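Local coordinates for thioesterase PA1618 (Pseudomonas aeruginosa, PDB 4QD9), which probably hydrolyses acyl-CoA thioesters, perhaps 1,4-dihydroxy-2-naphthoyl-CoA, as a hot-dog-fold thioesterase of the PaaI family, at residues A[102-107]-A[114-119]; A[12-17]-A[27-32]. All coordinates share one frame; numbering follows the deposited sequence.

Following the chain from the N terminus, interaction 2 comes first. Helix 10-15 and the turn after it run into helix 21-25, and the chain then returns as strand 28-32. Interaction 2 closes this loop by fixing residues 12-17 to that strand. The chain goes on through strand 36-42, helix 56-72 and strand 80-91 before strand 99-106. Interaction 1 then closes a short connection between strands 99-106 and 113-121. The two loops follow in series and neither encloses the other. The centres of interaction 1 and interaction 2 lie about 16 Å apart. Their nearest atoms are about 7 Å apart. Strand 36-42 bridges them, pairing with 28-32 and with 99-106, so both contacts belong to one antiparallel sheet.

Interaction 1. Residues A[102-107]-A[114-119]; sequences AVARAI and HVWDIR
The carbonyl oxygen Val-103 O is gripped twice. Arg-119 N donates to Val-103 O across the strands at 3.0 Å, and a water lies 2.9 Å from Val-103 O. The pair is an antiparallel ladder in the sheet of the hot-dog fold, joining strands 99-106 and 113-121. Val-103 with Arg-119 and Arg-105 with Asp-117 are hydrogen-bonded pairs. Ala-104 with Ile-118 and Ala-106 with Trp-116 are the non-hydrogen-bonded pairs between and beyond them. Asp-117 N reaches Arg-105 O almost in line with the carbonyl bond, at 2.9 Å. A further bond, Ile-107 N to Val-115 O, holds the end of the ladder where the chain turns a corner.

The two faces of the sheet differ. On one, Ala-102, Ala-104, Ala-106, Trp-116 and Ile-118 are apolar. Ala-102 and Ala-104 pack on Leu-66 of helix 56-72, which covers this face. The small alanines meet larger partners: Ile-118 sends CG2 to Ala-102 CB and CG1 to Ala-104 CB. With CG anti to the carbonyl carbon (chi1 -65°), the Trp-116 ring leans obliquely toward Arg-105 O and Ala-106 on the opposite strand. Trp-116 CZ3 lies 3.6 Å from Ala-106 CB. Trp-116 NE1 bonds to Ser-71 OG, which probably limits the rotation of the indole.

The other face is mixed, with Val-103 beside Arg-105, Asp-117 and Arg-119. Arg-119 NE donates to Asp-117 OD1 at 2.9 Å, nearly straight at 170°, in the guanidinium plane and on the syn lone pair of the carboxylate. This salt bridge joins neighbours on the same side of one strand. The water on Val-103 O also lies 3.0 Å from Asp-117 OD2, bridging the carboxylate to the facing strand.

Interaction 2. Residues A[12-17]-A[27-32]; sequences QLNASQ and IRFEAF
This contact joins the N-terminal helix 10-15 and its following turn to strand 28-32, at the margin of the hot-dog sheet. The Asn-14 side-chain amide meets the backbone of Phe-29 in a two-bond clasp. Phe-29 N donates to Asn-14 OD1 at 2.7 Å, on a lone pair in the carbonyl plane. Asn-14 ND2 returns a bond to Phe-29 O at 3.1 Å, also on a lone pair. Both bonds are close to straight, at 163° and 165°.

A second amide follows. Gln-17 NE2 donates to Ile-27 O at 2.9 Å, standing above the carbonyl plane of Ile-27 and not on a lone pair. The Gln-17 chain is extended beyond CG (chi2 -169°), which carries the amide across to the strand. Gln-17 OE1 lies 3.6 Å from Ile-27 CG2.

Both amides lie on the CD1 and CE1 side of the Phe-29 ring. Asn-14 OD1 comes to the ring edge, 3.5 Å from Phe-29 CD1. Gln-17 OE1 approaches obliquely, 3.6 Å from Phe-29 CE1. Leu-13 CB lies over one face in a CH-pi contact, 4.2 Å from the centroid of the Phe-29 ring. Leu-66 and Met-69 of helix 56-72 also touch this ring.

The Asn-14 amide thus matches the donor and acceptor of one strand residue, much as a neighbouring strand would. The polar backbone of Phe-29 is satisfied here, while its ring has both apolar neighbours and two amide oxygens.

Interaction 1. Residues A[102-107]-A[114-119]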
loop_
_atom_site.group_PDB
_atom_site.type_symbol
_atom_site.label_atom_id
_atom_site.label_comp_id
_atom_site.label_asym_id
_atom_site.label_seq_id
_atom_site.Cartn_x
_atom_site.Cartn_y
_atom_site.Cartn_z
ATOM N N ALA A 102 3.561 -6.929 -11.603
ATOM C CA ALA A 102 3.435 -5.502 -11.903
ATOM C C ALA A 102 4.490 -5.094 -12.918
ATOM O O ALA A 102 5.638 -5.527 -12.834
ATOM C CB ALA A 102 3.587 -4.680 -10.647
ATOM N N VAL A 103 4.093 -4.256 -13.865
ATOM C CA VAL A 103 5.016 -3.720 -14.866
ATOM C C VAL A 103 4.962 -2.204 -14.772
ATOM O O VAL A 103 3.882 -1.616 -14.823
ATOM C CB VAL A 103 4.585 -4.146 -16.275
ATOM C CG1 VAL A 103 5.517 -3.546 -17.345
ATOM C CG2 VAL A 103 4.556 -5.657 -16.374
ATOM N N ALA A 104 6.126 -1.582 -14.611
ATOM C CA ALA A 104 6.215 -0.130 -14.530
ATOM C C ALA A 104 6.763 0.432 -15.827
ATOM O O ALA A 104 7.741 -0.090 -16.379
ATOM C CB ALA A 104 7.108 0.284 -13.365
ATOM N N ARG A 105 6.131 1.510 -16.288
ATOM C CA ARG A 105 6.556 2.256 -17.465
ATOM C C ARG A 105 6.540 3.734 -17.107
ATOM O O ARG A 105 5.745 4.174 -16.278
ATOM C CB ARG A 105 5.598 2.007 -18.625
ATOM C CG ARG A 105 5.720 0.611 -19.213
ATOM C CD ARG A 105 4.657 0.338 -20.251
ATOM N NE ARG A 105 4.774 -1.037 -20.742
ATOM C CZ ARG A 105 5.685 -1.435 -21.629
ATOM N NH1 ARG A 105 6.556 -0.565 -22.135
ATOM N NH2 ARG A 105 5.733 -2.703 -22.015
ATOM N N ALA A 106 7.423 4.516 -17.722
ATOM C CA ALA A 106 7.481 5.937 -17.401
ATOM C C ALA A 106 6.419 6.772 -18.119
ATOM O O ALA A 106 6.141 6.570 -19.306
ATOM C CB ALA A 106 8.870 6.478 -17.713
ATOM N N ILE A 107 5.839 7.724 -17.393
ATOM C CA ILE A 107 4.939 8.715 -17.980
ATOM C C ILE A 107 5.705 10.020 -18.186
ATOM O O ILE A 107 5.591 10.679 -19.227
ATOM C CB ILE A 107 3.750 8.989 -17.047
ATOM C CG1 ILE A 107 2.886 7.727 -16.926
ATOM C CG2 ILE A 107 2.911 10.148 -17.562
ATOM C CD1 ILE A 107 2.381 7.213 -18.267
ATOM N N HIS A 114 9.046 12.374 -10.825
ATOM C CA HIS A 114 8.874 11.338 -11.831
ATOM C C HIS A 114 7.453 10.824 -11.694
ATOM O O HIS A 114 6.927 10.761 -10.584
ATOM C CB HIS A 114 9.795 10.150 -11.567
ATOM C CG HIS A 114 11.253 10.439 -11.741
ATOM N ND1 HIS A 114 12.228 9.545 -11.354
ATOM C CD2 HIS A 114 11.903 11.506 -12.265
ATOM C CE1 HIS A 114 13.418 10.050 -11.633
ATOM N NE2 HIS A 114 13.248 11.242 -12.180
ATOM N N VAL A 115 6.829 10.440 -12.801
ATOM C CA VAL A 115 5.501 9.830 -12.731
ATOM C C VAL A 115 5.568 8.473 -13.431
ATOM O O VAL A 115 6.005 8.387 -14.584
ATOM C CB VAL A 115 4.430 10.741 -13.390
ATOM C CG1 VAL A 115 3.041 10.101 -13.297
ATOM C CG2 VAL A 115 4.418 12.126 -12.728
ATOM N N TRP A 116 5.161 7.413 -12.724
ATOM C CA TRP A 116 5.198 6.053 -13.263
ATOM C C TRP A 116 3.801 5.476 -13.402
ATOM O O TRP A 116 2.946 5.709 -12.543
ATOM C CB TRP A 116 5.991 5.129 -12.324
ATOM C CG TRP A 116 7.443 5.498 -12.233
ATOM C CD1 TRP A 116 8.033 6.287 -11.279
ATOM C CD2 TRP A 116 8.476 5.142 -13.156
ATOM N NE1 TRP A 116 9.376 6.424 -11.549
ATOM C CE2 TRP A 116 9.672 5.739 -12.699
ATOM C CE3 TRP A 116 8.511 4.363 -14.319
ATOM C CZ2 TRP A 116 10.896 5.587 -13.372
ATOM C CZ3 TRP A 116 9.739 4.213 -14.990
ATOM C CH2 TRP A 116 10.907 4.827 -14.508
ATOM N N ASP A 117 3.601 4.702 -14.468
ATOM C CA ASP A 117 2.363 3.948 -14.706
ATOM C C ASP A 117 2.647 2.487 -14.348
ATOM O O ASP A 117 3.586 1.899 -14.877
ATOM C CB ASP A 117 1.986 4.110 -16.183
ATOM C CG ASP A 117 0.911 3.140 -16.648
ATOM O OD1 ASP A 117 -0.248 3.249 -16.197
ATOM O OD2 ASP A 117 1.221 2.287 -17.507
ATOM N N ILE A 118 1.870 1.905 -13.429
ATOM C CA ILE A 118 2.143 0.531 -12.989
ATOM C C ILE A 118 0.887 -0.324 -13.196
ATOM O O ILE A 118 -0.182 -0.010 -12.666
ATOM C CB ILE A 118 2.609 0.452 -11.513
ATOM C CG1 ILE A 118 3.840 1.336 -11.290
ATOM C CG2 ILE A 118 3.006 -0.992 -11.157
ATOM C CD1 ILE A 118 3.541 2.621 -10.569
ATOM N N ARG A 119 1.016 -1.394 -13.978
ATOM C CA ARG A 119 -0.124 -2.250 -14.307
ATOM C C ARG A 119 0.089 -3.612 -13.649
ATOM O O ARG A 119 1.166 -4.201 -13.785
ATOM C CB ARG A 119 -0.252 -2.435 -15.822
ATOM C CG ARG A 119 -0.257 -1.156 -16.660
ATOM C CD ARG A 119 -1.493 -0.326 -16.430
ATOM N NE ARG A 119 -1.517 0.849 -17.303
ATOM C CZ ARG A 119 -2.174 0.920 -18.459
ATOM N NH1 ARG A 119 -2.890 -0.113 -18.889
ATOM N NH2 ARG A 119 -2.127 2.033 -19.176
HETATM O O HOH W 1 2.921 -0.151 -17.109
#

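Interaction 2. Residues A[12-17]-A[27-32]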
loop_
_atom_site.group_PDB
_atom_site.type_symbol
_atom_site.label_atom_id
_atom_site.label_comp_id
_atom_site.label_asym_id
_atom_site.label_seq_id
_atom_site.Cartn_x
_atom_site.Cartn_y
_atom_site.Cartn_z
ATOM N N GLN A 12 20.910 -7.585 -7.727
ATOM C CA GLN A 12 21.143 -6.456 -6.840
ATOM C C GLN A 12 19.834 -5.872 -6.351
ATOM O O GLN A 12 19.709 -5.510 -5.185
ATOM C CB GLN A 12 21.913 -5.361 -7.572
ATOM C CG GLN A 12 23.406 -5.565 -7.638
ATOM C CD GLN A 12 24.094 -4.438 -8.391
ATOM O OE1 GLN A 12 23.957 -3.262 -8.034
ATOM N NE2 GLN A 12 24.824 -4.787 -9.446
ATOM N N LEU A 13 18.866 -5.759 -7.254
ATOM C CA LEU A 13 17.565 -5.210 -6.876
ATOM C C LEU A 13 16.942 -6.091 -5.804
ATOM O O LEU A 13 16.473 -5.605 -4.766
ATOM C CB LEU A 13 16.650 -5.094 -8.096
ATOM C CG LEU A 13 16.692 -3.824 -8.954
ATOM C CD1 LEU A 13 18.062 -3.213 -9.046
ATOM C CD2 LEU A 13 16.122 -4.077 -10.355
ATOM N N ASN A 14 16.957 -7.398 -6.042
ATOM C CA ASN A 14 16.423 -8.340 -5.068
ATOM C C ASN A 14 17.191 -8.368 -3.752
ATOM O O ASN A 14 16.591 -8.353 -2.676
ATOM C CB ASN A 14 16.313 -9.734 -5.698
ATOM C CG ASN A 14 15.208 -9.800 -6.749
ATOM O OD1 ASN A 14 14.113 -9.260 -6.545
ATOM N ND2 ASN A 14 15.489 -10.442 -7.878
ATOM N N ALA A 15 18.520 -8.401 -3.824
ATOM C CA ALA A 15 19.334 -8.430 -2.614
ATOM C C ALA A 15 19.155 -7.181 -1.749
ATOM O O ALA A 15 19.250 -7.249 -0.527
ATOM C CB ALA A 15 20.824 -8.625 -2.971
ATOM N N SER A 16 18.910 -6.041 -2.381
ATOM C CA SER A 16 18.811 -4.782 -1.647
ATOM C C SER A 16 17.570 -4.721 -0.753
ATOM O O SER A 16 17.477 -3.857 0.124
ATOM C CB SER A 16 18.843 -3.592 -2.608
ATOM O OG SER A 16 17.686 -3.560 -3.430
ATOM N N GLN A 17 16.639 -5.654 -0.951
ATOM C CA GLN A 17 15.397 -5.691 -0.175
ATOM C C GLN A 17 15.533 -6.350 1.195
ATOM O O GLN A 17 14.575 -6.377 1.972
ATOM C CB GLN A 17 14.310 -6.431 -0.952
ATOM C CG GLN A 17 13.868 -5.779 -2.237
ATOM C CD GLN A 17 12.622 -6.440 -2.786
ATOM O OE1 GLN A 17 11.590 -5.791 -2.974
ATOM N NE2 GLN A 17 12.708 -7.740 -3.048
ATOM N N ILE A 27 8.528 -10.043 -2.594
ATOM C CA ILE A 27 8.613 -9.337 -3.872
ATOM C C ILE A 27 9.891 -9.741 -4.597
ATOM O O ILE A 27 10.961 -9.811 -3.994
ATOM C CB ILE A 27 8.558 -7.804 -3.675
ATOM C CG1 ILE A 27 7.169 -7.407 -3.177
ATOM C CG2 ILE A 27 8.909 -7.064 -4.987
ATOM C CD1 ILE A 27 7.046 -5.929 -2.767
ATOM N N ARG A 28 9.761 -10.022 -5.887
ATOM C CA ARG A 28 10.875 -10.497 -6.705
ATOM C C ARG A 28 10.932 -9.652 -7.970
ATOM O O ARG A 28 9.968 -9.623 -8.742
ATOM C CB ARG A 28 10.628 -11.970 -7.067
ATOM C CG ARG A 28 11.602 -12.587 -8.088
ATOM C CD ARG A 28 11.324 -14.088 -8.294
ATOM N NE ARG A 28 10.171 -14.351 -9.161
ATOM C CZ ARG A 28 9.424 -15.456 -9.113
ATOM N NH1 ARG A 28 9.692 -16.410 -8.232
ATOM N NH2 ARG A 28 8.398 -15.600 -9.941
ATOM N N PHE A 29 12.042 -8.949 -8.188
ATOM C CA PHE A 29 12.209 -8.236 -9.451
ATOM C C PHE A 29 12.561 -9.286 -10.486
ATOM O O PHE A 29 13.455 -10.103 -10.246
ATOM C CB PHE A 29 13.303 -7.174 -9.330
ATOM C CG PHE A 29 12.897 -5.996 -8.493
ATOM C CD1 PHE A 29 13.015 -6.036 -7.111
ATOM C CD2 PHE A 29 12.367 -4.863 -9.091
ATOM C CE1 PHE A 29 12.616 -4.962 -6.336
ATOM C CE2 PHE A 29 11.968 -3.781 -8.327
ATOM C CZ PHE A 29 12.087 -3.827 -6.946
ATOM N N GLU A 30 11.850 -9.292 -11.611
ATOM C CA GLU A 30 11.876 -10.438 -12.526
ATOM C C GLU A 30 12.419 -10.165 -13.923
ATOM O O GLU A 30 12.948 -11.067 -14.574
ATOM C CB GLU A 30 10.465 -10.995 -12.692
ATOM C CG GLU A 30 9.783 -11.358 -11.401
ATOM C CD GLU A 30 8.572 -12.230 -11.633
ATOM O OE1 GLU A 30 7.806 -11.948 -12.585
ATOM O OE2 GLU A 30 8.396 -13.198 -10.862
ATOM N N ALA A 31 12.242 -8.943 -14.406
ATOM C CA ALA A 31 12.567 -8.639 -15.795
ATOM C C ALA A 31 12.688 -7.150 -16.022
ATOM O O ALA A 31 12.177 -6.347 -15.246
ATOM C CB ALA A 31 11.501 -9.200 -16.721
ATOM N N PHE A 32 13.348 -6.785 -17.114
ATOM C CA PHE A 32 13.412 -5.394 -17.512
ATOM C C PHE A 32 13.710 -5.319 -18.999
ATOM O O PHE A 32 14.289 -6.245 -19.575
ATOM C CB PHE A 32 14.480 -4.641 -16.709
ATOM C CG PHE A 32 15.892 -4.969 -17.104
ATOM C CD1 PHE A 32 16.540 -4.233 -18.091
ATOM C CD2 PHE A 32 16.580 -5.985 -16.464
ATOM C CE1 PHE A 32 17.849 -4.526 -18.449
ATOM C CE2 PHE A 32 17.890 -6.286 -16.817
ATOM C CZ PHE A 32 18.518 -5.554 -17.813
#